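Local coordinates for putative endonuclease/exonuclease/phosphatase family protein (Bacteroides thetaiotaomicron, PDB 3MPR), which probably acts as a metal-dependent nuclease or phosphoesterase of the DNase I-like superfamily, at residues 6-12 / 43-49; 30-34 / 246-250; 84-88 / 121-127. All coordinates share one frame; numbering follows the deposited sequence.

Contact 1 (6-12 / 43-49); sequences SLTVASY and DFDIFGT
Thr8 and Asp45 hold each other at both ends of the Thr8 backbone. Thr8 N donates an almost straight bond (171° at the hydrogen) to Asp45 OD2 at 2.9 Å, meeting the oxygen from above the carboxylate plane, while Asp45 N donates back to Thr8 O, also at 2.9 Å. The torsion that sets the Asp45 carboxylate beside its own backbone N (chi1 -68°) turns OD2 back to the amide it accepts from; its other oxygen, OD1, accepts a hydrogen bond from water 1. Ile46 N adds a weak bond to Thr8 O. From there regular parallel pairing takes over: Ala10 N binds Ile46 O at 3.3 Å, Gly48 N binds Ala10 O, and Tyr12 N binds Gly48 O.

The packing differs on the two faces of the sheet. Ala10 CB sits over the centre of the Phe44 ring, 3.5 Å from its centroid and 12° off the ring normal, a close CH-pi contact, and also touches Phe47 CB. On the face of Val9 and Ile46 the two side chains run alongside each other, with Val9 CG1 3.6 Å from Ile46 CG2. Helix 28-41 packs on the Phe44 side, where Val39 touches both Phe44 and Phe47. Asp43, at positive phi, is the C-prime residue of the Schellman motif ending that helix, and its carboxylate makes a salt bridge with Arg240 of the second subunit. Strand 5-13, helix 28-41 and strand 46-50 thus form a beta-alpha-beta crossover between adjacent parallel strands, within one of the two sheets of a DNase I-like sandwich.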
# COMPACT_ATOMS: atom_id res chain seq x y z
N SER A 6 -2.28 18.82 -0.24
CA SER A 6 -2.53 17.37 -0.32
C SER A 6 -2.28 16.71 1.02
O SER A 6 -1.26 16.97 1.66
CB SER A 6 -1.65 16.73 -1.40
OG SER A 6 -2.05 17.18 -2.66
N LEU A 7 -3.21 15.86 1.45
CA LEU A 7 -3.10 15.16 2.72
C LEU A 7 -3.34 13.66 2.55
O LEU A 7 -4.26 13.26 1.85
CB LEU A 7 -4.18 15.67 3.69
CG LEU A 7 -4.12 17.10 4.18
CD1 LEU A 7 -5.36 17.40 5.01
CD2 LEU A 7 -2.85 17.33 4.99
N THR A 8 -2.56 12.84 3.24
CA THR A 8 -2.90 11.42 3.34
C THR A 8 -3.36 11.15 4.76
O THR A 8 -2.61 11.36 5.71
CB THR A 8 -1.70 10.54 3.04
OG1 THR A 8 -1.33 10.73 1.67
CG2 THR A 8 -2.05 9.07 3.25
N VAL A 9 -4.59 10.68 4.91
CA VAL A 9 -5.14 10.42 6.24
C VAL A 9 -5.55 8.96 6.33
O VAL A 9 -5.65 8.28 5.31
CB VAL A 9 -6.33 11.34 6.56
CG1 VAL A 9 -5.93 12.82 6.41
CG2 VAL A 9 -7.54 11.02 5.67
N ALA A 10 -5.72 8.48 7.56
CA ALA A 10 -6.12 7.10 7.80
C ALA A 10 -6.94 6.98 9.07
O ALA A 10 -6.92 7.86 9.94
CB ALA A 10 -4.90 6.20 7.88
N SER A 11 -7.68 5.88 9.15
CA SER A 11 -8.38 5.48 10.36
C SER A 11 -7.96 4.04 10.62
O SER A 11 -8.00 3.20 9.71
CB SER A 11 -9.89 5.56 10.15
OG SER A 11 -10.59 5.20 11.34
N TYR A 12 -7.52 3.74 11.83
CA TYR A 12 -7.00 2.40 12.10
C TYR A 12 -7.28 2.01 13.53
O TYR A 12 -6.72 2.61 14.46
CB TYR A 12 -5.49 2.39 11.87
CG TYR A 12 -4.86 1.04 11.61
CD1 TYR A 12 -5.61 -0.13 11.60
CD2 TYR A 12 -3.50 0.94 11.35
CE1 TYR A 12 -5.02 -1.36 11.35
CE2 TYR A 12 -2.89 -0.30 11.10
CZ TYR A 12 -3.65 -1.44 11.10
OH TYR A 12 -3.05 -2.66 10.84
N ASP A 43 2.74 6.13 4.29
CA ASP A 43 2.80 7.58 4.36
C ASP A 43 1.57 8.24 5.00
O ASP A 43 1.00 9.17 4.43
CB ASP A 43 3.01 8.18 2.96
CG ASP A 43 4.33 7.76 2.34
OD1 ASP A 43 5.35 7.71 3.07
OD2 ASP A 43 4.35 7.49 1.12
N PHE A 44 1.15 7.77 6.18
CA PHE A 44 0.03 8.45 6.85
C PHE A 44 0.53 9.81 7.40
O PHE A 44 1.42 9.85 8.25
CB PHE A 44 -0.52 7.63 8.03
CG PHE A 44 -1.09 6.27 7.67
CD1 PHE A 44 -1.22 5.84 6.36
CD2 PHE A 44 -1.52 5.42 8.69
CE1 PHE A 44 -1.75 4.58 6.07
CE2 PHE A 44 -2.07 4.17 8.41
CZ PHE A 44 -2.18 3.75 7.09
N ASP A 45 -0.04 10.91 6.92
CA ASP A 45 0.32 12.22 7.46
C ASP A 45 -0.30 12.41 8.84
O ASP A 45 0.31 12.95 9.75
CB ASP A 45 -0.18 13.34 6.56
CG ASP A 45 0.54 13.39 5.23
OD1 ASP A 45 1.69 12.91 5.14
OD2 ASP A 45 -0.06 13.92 4.27
N ILE A 46 -1.55 11.98 8.95
CA ILE A 46 -2.31 12.11 10.17
C ILE A 46 -3.35 11.00 10.20
O ILE A 46 -3.99 10.73 9.19
CB ILE A 46 -2.95 13.51 10.27
CG1 ILE A 46 -3.88 13.60 11.48
CG2 ILE A 46 -3.67 13.86 9.00
CD1 ILE A 46 -4.09 15.02 11.93
N PHE A 47 -3.50 10.34 11.34
CA PHE A 47 -4.46 9.24 11.40
C PHE A 47 -5.12 9.11 12.76
O PHE A 47 -4.49 9.40 13.77
CB PHE A 47 -3.83 7.91 10.95
CG PHE A 47 -2.62 7.47 11.76
CD1 PHE A 47 -1.37 8.03 11.56
CD2 PHE A 47 -2.72 6.42 12.66
CE1 PHE A 47 -0.27 7.59 12.28
CE2 PHE A 47 -1.64 5.97 13.38
CZ PHE A 47 -0.40 6.56 13.19
N GLY A 48 -6.38 8.70 12.76
CA GLY A 48 -7.12 8.41 13.96
C GLY A 48 -6.93 6.96 14.30
O GLY A 48 -6.92 6.09 13.43
N THR A 49 -6.72 6.69 15.58
CA THR A 49 -6.62 5.32 16.08
C THR A 49 -7.72 5.05 17.09
O THR A 49 -8.26 5.97 17.70
CB THR A 49 -5.27 5.08 16.77
OG1 THR A 49 -5.17 5.90 17.95
CG2 THR A 49 -4.11 5.38 15.81
O HOH W 1 1.97 11.76 2.13

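Contact 2 (30-34 / 246-250); sequences QRYPV and DTYRS. With ACY (acetic acid), chain E.
The Tyr248 ring has Val34 CG2 over one face and the amide of Gln30 at its hydroxyl edge. The methyl lies 4.3 Å from the ring centroid, a CH-pi contact displaced toward the root of the ring: its nearest atom is Tyr248 CG at 3.9 Å. At the far end Gln30 NE2 lies in the ring plane and donates to Tyr248 OH at 2.9 Å, with 163° at the hydrogen. The hydroxyl is also close to the amide plane of Gln30, although amide and ring are turned 78° against each other. CG of Gln30 is anti to the backbone N (chi1 172°) and the chain stays extended beyond it, which carries the amide out from the helix to the phenol oxygen.

Arg31 adds only its aliphatic part, CG lying 3.7 Å from Tyr248 OH. Its guanidinium leads away to the carbonyl oxygens of Pro277, Leu14 and Arg15, which probably fix its direction. Beside the ring root an acetic acid molecule, probably from the crystallisation liquor, accepts a bond from Arg249 N through OXT at 3.0 Å. Arg249 folds back along its own segment, NH1 donating to both Thr247 OG1 and Tyr248 O.

Val34 also packs on Leu210 of the second subunit, and Arg249 NE binds Ser221 O of that subunit, so the tyrosine contact borders the dimer interface. Here strand 248-251 pairs antiparallel with strand 272-275 in a small two-stranded sheet, separate from the two large sheets of the DNase I-like fold and packed on helix 28-41 beside the second subunit.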
# COMPACT_ATOMS: atom_id res chain seq x y z
N GLN A 30 3.83 -8.40 19.41
CA GLN A 30 4.19 -8.95 18.12
C GLN A 30 3.62 -8.11 16.96
O GLN A 30 4.26 -7.96 15.91
CB GLN A 30 3.67 -10.39 18.05
CG GLN A 30 3.79 -11.07 16.70
CD GLN A 30 3.41 -12.54 16.76
OE1 GLN A 30 4.17 -13.36 17.28
NE2 GLN A 30 2.25 -12.89 16.22
N ARG A 31 2.44 -7.53 17.17
CA ARG A 31 1.68 -6.86 16.10
C ARG A 31 2.13 -5.44 15.83
O ARG A 31 2.21 -5.02 14.68
CB ARG A 31 0.19 -6.75 16.48
CG ARG A 31 -0.54 -8.05 16.61
CD ARG A 31 -2.05 -7.83 16.66
NE ARG A 31 -2.54 -7.23 17.91
CZ ARG A 31 -2.94 -5.97 18.01
NH1 ARG A 31 -2.88 -5.15 16.96
NH2 ARG A 31 -3.41 -5.52 19.18
N TYR A 32 2.36 -4.68 16.90
CA TYR A 32 2.52 -3.24 16.74
C TYR A 32 3.73 -2.79 15.92
O TYR A 32 3.66 -1.77 15.23
CB TYR A 32 2.39 -2.50 18.09
CG TYR A 32 3.67 -2.25 18.87
CD1 TYR A 32 4.57 -1.28 18.47
CD2 TYR A 32 3.94 -2.96 20.03
CE1 TYR A 32 5.74 -1.04 19.20
CE2 TYR A 32 5.09 -2.74 20.75
CZ TYR A 32 5.99 -1.79 20.34
OH TYR A 32 7.12 -1.57 21.08
N PRO A 33 4.84 -3.55 15.96
CA PRO A 33 5.94 -3.13 15.09
C PRO A 33 5.53 -3.17 13.61
O PRO A 33 5.97 -2.33 12.84
CB PRO A 33 7.03 -4.15 15.39
CG PRO A 33 6.75 -4.57 16.83
CD PRO A 33 5.23 -4.64 16.86
N VAL A 34 4.67 -4.12 13.24
CA VAL A 34 4.15 -4.18 11.86
C VAL A 34 3.19 -3.02 11.57
O VAL A 34 3.27 -2.38 10.52
CB VAL A 34 3.44 -5.54 11.61
CG1 VAL A 34 2.98 -5.65 10.15
CG2 VAL A 34 4.37 -6.70 11.95
N ASP A 246 -2.39 -5.72 4.08
CA ASP A 246 -1.03 -6.24 4.30
C ASP A 246 -1.07 -7.23 5.45
O ASP A 246 -1.77 -7.00 6.45
CB ASP A 246 -0.06 -5.12 4.69
CG ASP A 246 -0.03 -3.96 3.70
OD1 ASP A 246 -1.07 -3.63 3.09
OD2 ASP A 246 1.06 -3.34 3.58
N THR A 247 -0.34 -8.34 5.33
CA THR A 247 -0.23 -9.30 6.43
C THR A 247 1.21 -9.68 6.72
O THR A 247 2.06 -9.70 5.82
CB THR A 247 -1.01 -10.61 6.13
OG1 THR A 247 -0.67 -11.07 4.82
CG2 THR A 247 -2.51 -10.40 6.21
N TYR A 248 1.49 -10.00 7.98
CA TYR A 248 2.78 -10.55 8.35
C TYR A 248 2.64 -12.06 8.58
O TYR A 248 1.60 -12.64 8.28
CB TYR A 248 3.36 -9.81 9.58
CG TYR A 248 2.69 -10.07 10.92
CD1 TYR A 248 3.28 -10.92 11.85
CD2 TYR A 248 1.51 -9.43 11.29
CE1 TYR A 248 2.70 -11.15 13.08
CE2 TYR A 248 0.91 -9.66 12.54
CZ TYR A 248 1.53 -10.52 13.43
OH TYR A 248 0.99 -10.79 14.67
N ARG A 249 3.70 -12.70 9.07
CA ARG A 249 3.66 -14.15 9.24
C ARG A 249 4.20 -14.52 10.61
O ARG A 249 5.10 -13.86 11.11
CB ARG A 249 4.49 -14.87 8.18
CG ARG A 249 4.04 -14.63 6.73
CD ARG A 249 2.76 -15.39 6.34
NE ARG A 249 2.45 -15.13 4.93
CZ ARG A 249 1.76 -14.08 4.50
NH1 ARG A 249 1.26 -13.21 5.38
NH2 ARG A 249 1.56 -13.90 3.19
N SER A 250 3.66 -15.59 11.18
CA SER A 250 4.20 -16.13 12.42
C SER A 250 4.40 -17.63 12.27
O SER A 250 3.81 -18.26 11.40
CB SER A 250 3.26 -15.83 13.59
OG SER A 250 2.04 -16.52 13.40
C ACY E . 7.08 -10.71 9.29
O ACY E . 6.79 -10.24 10.42
OXT ACY E . 6.28 -11.34 8.54
CH3 ACY E . 8.48 -10.49 8.82

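Contact 3 (84-88 / 121-127); sequences SAIFY and ICSWGHF
Strands 86-89 and 121-129 belong to the two different sheets of the DNase I-like fold, and the side chains described here fill the space between them. At one end Ser84 OG donates to Ile121 O at 2.9 Å, reaching it from above the carbonyl plane, and the same hydroxyl lies against Ile121 CG2. Water 2 makes a second link, accepting from Ser84 N and donating to Ser123 OG, both at 2.7 Å. Ser123 OG is held further by Asp100 of the neighbouring strand 93-102. With an alanine at Ser84, Ile121 O is likely to lose this hydroxyl donor, leaving the water link through Ser84 N to carry the polar tie between the segments here.

Further along, Ile86 spans the gap with its terminal methyl: CD1 comes to 3.3 Å from Ser123 O and also rests on Trp124 CA. Such a meeting of strands face to face, their axes 8.7 Å apart at the closest and inclined by 29°, is sandwich packing, with side chains rather than backbone bonds filling the distance. Phe138 and Asn140 of strand 135-142 flank Ile86 from the sheet opposite its own.

The aromatic pair lies at the other end. Phe127 turns its edge to the face of Tyr88 in a T-shaped stack, centroids 5.2 Å apart and planes at 63°. Phe127 CE2 makes the approach, 3.7 Å from Tyr88 CG and so nearer the root of the ring than its hydroxyl. Tyr88 CG lies between the backbone N and the carbonyl carbon (chi1 65°), which places the face of the ring before Phe127 CE2. Phe127 CZ reaches Ile86 CG2 at 4.2 Å.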
# COMPACT_ATOMS: atom_id res chain seq x y z
N SER A 84 -9.18 7.51 21.75
CA SER A 84 -9.39 7.80 20.34
C SER A 84 -8.24 8.69 19.88
O SER A 84 -8.45 9.79 19.36
CB SER A 84 -10.73 8.50 20.14
OG SER A 84 -11.80 7.64 20.50
N ALA A 85 -7.01 8.23 20.10
CA ALA A 85 -5.86 9.09 19.88
C ALA A 85 -5.61 9.40 18.41
O ALA A 85 -5.76 8.52 17.56
CB ALA A 85 -4.62 8.48 20.51
N ILE A 86 -5.23 10.64 18.12
CA ILE A 86 -4.87 11.06 16.76
C ILE A 86 -3.35 11.23 16.67
O ILE A 86 -2.76 11.94 17.49
CB ILE A 86 -5.58 12.39 16.39
CG1 ILE A 86 -7.10 12.20 16.40
CG2 ILE A 86 -5.11 12.92 15.03
CD1 ILE A 86 -7.90 13.52 16.52
N PHE A 87 -2.73 10.55 15.70
CA PHE A 87 -1.29 10.67 15.47
C PHE A 87 -1.06 11.57 14.27
O PHE A 87 -1.84 11.55 13.32
CB PHE A 87 -0.67 9.28 15.18
CG PHE A 87 -0.45 8.44 16.41
CD1 PHE A 87 -1.51 7.77 17.01
CD2 PHE A 87 0.82 8.27 16.93
CE1 PHE A 87 -1.32 6.99 18.13
CE2 PHE A 87 1.02 7.49 18.05
CZ PHE A 87 -0.05 6.85 18.65
N TYR A 88 0.02 12.35 14.28
CA TYR A 88 0.31 13.23 13.16
C TYR A 88 1.81 13.47 13.05
O TYR A 88 2.54 13.32 14.03
CB TYR A 88 -0.44 14.56 13.30
CG TYR A 88 0.03 15.35 14.50
CD1 TYR A 88 -0.39 15.01 15.78
CD2 TYR A 88 0.90 16.42 14.36
CE1 TYR A 88 0.05 15.72 16.89
CE2 TYR A 88 1.34 17.14 15.46
CZ TYR A 88 0.90 16.77 16.72
OH TYR A 88 1.32 17.46 17.84
N ILE A 121 -15.42 8.31 23.67
CA ILE A 121 -14.80 9.62 23.58
C ILE A 121 -14.49 9.97 22.13
O ILE A 121 -14.13 9.09 21.33
CB ILE A 121 -13.53 9.69 24.47
CG1 ILE A 121 -13.11 11.14 24.73
CG2 ILE A 121 -12.37 8.88 23.85
CD1 ILE A 121 -11.91 11.27 25.66
N CYS A 122 -14.66 11.24 21.79
CA CYS A 122 -14.22 11.78 20.52
C CYS A 122 -13.11 12.77 20.82
O CYS A 122 -13.29 13.69 21.62
CB CYS A 122 -15.38 12.47 19.79
SG CYS A 122 -14.88 13.28 18.27
N SER A 123 -11.94 12.55 20.21
CA SER A 123 -10.82 13.47 20.36
C SER A 123 -10.62 14.21 19.04
O SER A 123 -10.88 13.67 17.96
CB SER A 123 -9.53 12.72 20.73
OG SER A 123 -9.68 12.03 21.95
N TRP A 124 -10.16 15.45 19.12
CA TRP A 124 -10.05 16.25 17.93
C TRP A 124 -8.87 17.19 18.03
O TRP A 124 -8.35 17.47 19.12
CB TRP A 124 -11.35 17.04 17.71
CG TRP A 124 -11.65 17.98 18.86
CD1 TRP A 124 -12.35 17.69 20.00
CD2 TRP A 124 -11.21 19.33 18.99
NE1 TRP A 124 -12.39 18.80 20.83
CE2 TRP A 124 -11.70 19.82 20.22
CE3 TRP A 124 -10.47 20.19 18.17
CZ2 TRP A 124 -11.45 21.12 20.65
CZ3 TRP A 124 -10.23 21.48 18.59
CH2 TRP A 124 -10.71 21.94 19.83
N GLY A 125 -8.43 17.67 16.88
CA GLY A 125 -7.44 18.71 16.81
C GLY A 125 -7.79 19.66 15.68
O GLY A 125 -8.29 19.23 14.65
N HIS A 126 -7.55 20.94 15.91
CA HIS A 126 -7.57 21.95 14.86
C HIS A 126 -6.12 22.08 14.40
O HIS A 126 -5.27 22.57 15.14
CB HIS A 126 -8.08 23.27 15.48
CG HIS A 126 -8.04 24.45 14.56
ND1 HIS A 126 -8.67 25.64 14.87
CD2 HIS A 126 -7.42 24.66 13.38
CE1 HIS A 126 -8.45 26.52 13.91
NE2 HIS A 126 -7.69 25.95 13.00
N PHE A 127 -5.84 21.61 13.19
CA PHE A 127 -4.47 21.59 12.67
C PHE A 127 -4.19 22.68 11.65
O PHE A 127 -5.11 23.16 10.99
CB PHE A 127 -4.17 20.23 12.01
CG PHE A 127 -4.10 19.10 12.98
CD1 PHE A 127 -5.24 18.41 13.32
CD2 PHE A 127 -2.88 18.72 13.54
CE1 PHE A 127 -5.19 17.37 14.23
CE2 PHE A 127 -2.82 17.68 14.46
CZ PHE A 127 -3.98 17.00 14.80
O HOH W 2 -8.54 9.86 23.02

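Contacts 1 and 3 have centres 11 Å apart. Strands 46-50 and 86-89 are antiparallel neighbours in one sheet, joined by Phe47 N to Phe87 O, and Ile46 CD1 of contact 1 reaches Phe127 of contact 3 across the sandwich. Contact 2 stands about 19 Å from contact 1 and 25 Å from contact 3 between centres, but its helix 28-41 leads into strand 46-50. Contact 1 closes before contact 3 opens, whereas contact 2 joins that early helix to residues 246-250, more than 200 residues later. Glu51 binds magnesium in a structure of this protein, though not in this chain; its side chain is about 7 Å from that of Arg31 and about 8 Å from those of Thr49 and Ser84.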